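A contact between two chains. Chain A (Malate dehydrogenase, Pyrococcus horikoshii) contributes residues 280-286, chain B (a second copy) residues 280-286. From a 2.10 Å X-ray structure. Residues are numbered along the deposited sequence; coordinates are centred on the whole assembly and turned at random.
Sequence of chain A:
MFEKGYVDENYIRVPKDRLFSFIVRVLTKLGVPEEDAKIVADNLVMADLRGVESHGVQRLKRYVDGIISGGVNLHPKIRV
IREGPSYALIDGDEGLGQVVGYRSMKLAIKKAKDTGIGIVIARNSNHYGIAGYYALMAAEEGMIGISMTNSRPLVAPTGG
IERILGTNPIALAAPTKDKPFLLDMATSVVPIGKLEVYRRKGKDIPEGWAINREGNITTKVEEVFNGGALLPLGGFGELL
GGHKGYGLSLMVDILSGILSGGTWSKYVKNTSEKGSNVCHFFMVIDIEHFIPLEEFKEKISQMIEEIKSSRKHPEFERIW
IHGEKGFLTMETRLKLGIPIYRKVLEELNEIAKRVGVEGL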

# COMPACT_ATOMS: atom_id res chain seq x y z
N HIS A 280 -7.72 9.04 -10.20
CA HIS A 280 -7.50 9.05 -8.76
C HIS A 280 -8.36 8.04 -8.02
O HIS A 280 -9.39 7.59 -8.53
N PHE A 281 -7.94 7.71 -6.81
CA PHE A 281 -8.65 6.78 -5.94
C PHE A 281 -8.79 7.47 -4.58
O PHE A 281 -7.81 7.99 -4.04
N PHE A 282 -10.00 7.49 -4.04
CA PHE A 282 -10.25 8.11 -2.74
C PHE A 282 -11.04 7.13 -1.89
O PHE A 282 -12.01 6.53 -2.35
N MSE A 283 -10.62 6.97 -0.64
CA MSE A 283 -11.32 6.07 0.26
C MSE A 283 -11.36 6.66 1.66
O MSE A 283 -10.34 7.12 2.19
N VAL A 284 -12.54 6.64 2.26
CA VAL A 284 -12.72 7.17 3.60
C VAL A 284 -13.39 6.13 4.47
O VAL A 284 -14.33 5.45 4.06
N ILE A 285 -12.89 6.00 5.69
CA ILE A 285 -13.47 5.08 6.64
C ILE A 285 -13.91 5.92 7.83
O ILE A 285 -13.08 6.60 8.45
N ASP A 286 -15.20 5.92 8.13
CA ASP A 286 -15.69 6.69 9.26
C ASP A 286 -15.39 5.89 10.52
O ASP A 286 -16.12 4.96 10.87
N HIS B 280 -6.88 -8.48 11.24
CA HIS B 280 -6.86 -8.50 9.78
C HIS B 280 -7.74 -7.42 9.16
O HIS B 280 -8.65 -6.89 9.81
N PHE B 281 -7.47 -7.11 7.90
CA PHE B 281 -8.22 -6.12 7.13
C PHE B 281 -8.60 -6.80 5.81
O PHE B 281 -7.75 -7.38 5.15
N PHE B 282 -9.88 -6.72 5.45
CA PHE B 282 -10.35 -7.31 4.20
C PHE B 282 -11.18 -6.28 3.46
O PHE B 282 -12.03 -5.60 4.06
N MSE B 283 -10.93 -6.14 2.17
CA MSE B 283 -11.67 -5.18 1.37
C MSE B 283 -11.96 -5.76 -0.01
O MSE B 283 -11.06 -6.29 -0.67
N VAL B 284 -13.21 -5.64 -0.43
CA VAL B 284 -13.61 -6.15 -1.73
C VAL B 284 -14.32 -5.06 -2.51
O VAL B 284 -15.13 -4.31 -1.97
N ILE B 285 -13.99 -4.96 -3.79
CA ILE B 285 -14.63 -3.99 -4.65
C ILE B 285 -15.29 -4.79 -5.76
O ILE B 285 -14.61 -5.52 -6.48
N ASP B 286 -16.61 -4.69 -5.87
CA ASP B 286 -17.31 -5.42 -6.92
C ASP B 286 -17.13 -4.64 -8.22
O ASP B 286 -17.82 -3.65 -8.47

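Two copies of the same strand face each other across an exact two-fold axis. Their axes come no closer than 12.5 Å, and the N-to-C directions differ by 131°. At this separation the backbones cannot pair, so the contacts between the stretches are made by side chains. No hydrogen bond crosses between the stretches; the contact is apolar throughout.

Along the stretch the side chains alternate. F281(A), M283(A) and I285(A), and F281(B), M283(B) and I285(B), point their CA-to-CB bonds toward the other stretch. H280(A), F282(A), V284(A) and D286(A), and their copies in chain B, stay out of reach of it.

M283(A) and M283(B) cover the most surface and sit at the centre. Both are selenomethionines. Their CA atoms are the nearest pair across the stretches, 11.3 Å from CA of M283(A) to CA of M283(B). Chi1 and chi2 are both t, so the side chains are extended and carry their selenium far from the backbone. SE of M283(A) lies 3.5 Å from SE of M283(B), the closest approach in the contact. Chi3, at 128°, falls between wells.

F281(A) and F281(B) cover the next largest area. Their chi1 is t and their chi2 is 86°. Each ring reaches the selenomethionine of the other copy: CZ of F281(A) is 4.1 Å from CE of M283(B). The symmetric pair, CE of M283(A) and CZ of F281(B), is also 4.1 Å apart. Each selenomethionine therefore touches both its own counterpart and a phenylalanine of the partner chain.

I285(A) and I285(B) add a smaller patch. With chi1 m and chi2 t, their CD1 atoms extend to the edge of the partner ring, near the ring plane. CD1 of I285(B) is 4.4 Å from CE1 of F281(A), and CD1 of I285(A) is 4.4 Å from CE1 of F281(B).

The polar side chains of H280(A), D286(A), H280(B) and D286(B) make hydrogen bonds elsewhere in the structure.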

# COMPACT_ATOMS: atom_id res chain seq x y z
CB HIS A 280 -7.81 10.43 -8.17
CG HIS A 280 -7.35 11.59 -9.01
ND1 HIS A 280 -6.06 11.71 -9.47
CD2 HIS A 280 -8.01 12.70 -9.42
CE1 HIS A 280 -5.94 12.85 -10.13
NE2 HIS A 280 -7.11 13.47 -10.12
CB PHE A 281 -7.84 5.48 -5.76
CG PHE A 281 -8.45 4.51 -4.78
CD1 PHE A 281 -9.43 3.61 -5.18
CD2 PHE A 281 -8.05 4.52 -3.44
CE1 PHE A 281 -10.00 2.72 -4.26
CE2 PHE A 281 -8.62 3.64 -2.52
CZ PHE A 281 -9.60 2.73 -2.93
CB PHE A 282 -11.04 9.41 -2.89
CG PHE A 282 -10.40 10.41 -3.83
CD1 PHE A 282 -9.34 11.21 -3.40
CD2 PHE A 282 -10.83 10.52 -5.15
CE1 PHE A 282 -8.72 12.10 -4.27
CE2 PHE A 282 -10.22 11.41 -6.03
CZ PHE A 282 -9.16 12.20 -5.59
CB MSE A 283 -10.62 4.72 0.30
CG MSE A 283 -11.30 3.71 1.19
SE MSE A 283 -10.30 2.08 1.22
CE MSE A 283 -10.11 1.84 3.13
CB VAL A 284 -13.60 8.44 3.59
CG1 VAL A 284 -13.76 8.99 5.00
CG2 VAL A 284 -12.99 9.48 2.67
CB ILE A 285 -12.45 4.01 7.11
CG1 ILE A 285 -12.03 3.13 5.94
CG2 ILE A 285 -13.07 3.15 8.21
CD1 ILE A 285 -10.99 2.07 6.31
CB ASP A 286 -17.19 6.96 9.15
CG ASP A 286 -17.73 7.77 10.32
OD1 ASP A 286 -17.09 8.79 10.69
OD2 ASP A 286 -18.79 7.41 10.87
CB HIS B 280 -7.36 -9.85 9.25
CG HIS B 280 -6.88 -11.04 10.02
ND1 HIS B 280 -5.54 -11.26 10.29
CD2 HIS B 280 -7.55 -12.10 10.52
CE1 HIS B 280 -5.42 -12.41 10.94
NE2 HIS B 280 -6.62 -12.94 11.09
CB PHE B 281 -7.35 -4.89 6.84
CG PHE B 281 -8.02 -3.88 5.94
CD1 PHE B 281 -8.85 -2.90 6.47
CD2 PHE B 281 -7.81 -3.90 4.56
CE1 PHE B 281 -9.48 -1.97 5.65
CE2 PHE B 281 -8.43 -2.98 3.73
CZ PHE B 281 -9.27 -2.00 4.27
CB PHE B 282 -11.21 -8.55 4.47
CG PHE B 282 -10.52 -9.60 5.31
CD1 PHE B 282 -9.60 -10.47 4.74
CD2 PHE B 282 -10.77 -9.68 6.68
CE1 PHE B 282 -8.94 -11.42 5.52
CE2 PHE B 282 -10.11 -10.62 7.47
CZ PHE B 282 -9.19 -11.49 6.89
CB MSE B 283 -10.89 -3.89 1.23
CG MSE B 283 -11.61 -2.82 0.43
SE MSE B 283 -10.50 -1.27 0.26
CE MSE B 283 -10.56 -1.04 -1.66
CB VAL B 284 -14.58 -7.35 -1.59
CG1 VAL B 284 -14.98 -7.88 -2.96
CG2 VAL B 284 -13.92 -8.44 -0.77
CB ILE B 285 -13.60 -3.01 -5.27
CG1 ILE B 285 -12.95 -2.16 -4.16
CG2 ILE B 285 -14.30 -2.09 -6.27
CD1 ILE B 285 -11.89 -1.18 -4.68
CB ASP B 286 -18.79 -5.57 -6.60
CG ASP B 286 -19.55 -6.33 -7.68
OD1 ASP B 286 -19.05 -7.39 -8.13
OD2 ASP B 286 -20.64 -5.89 -8.08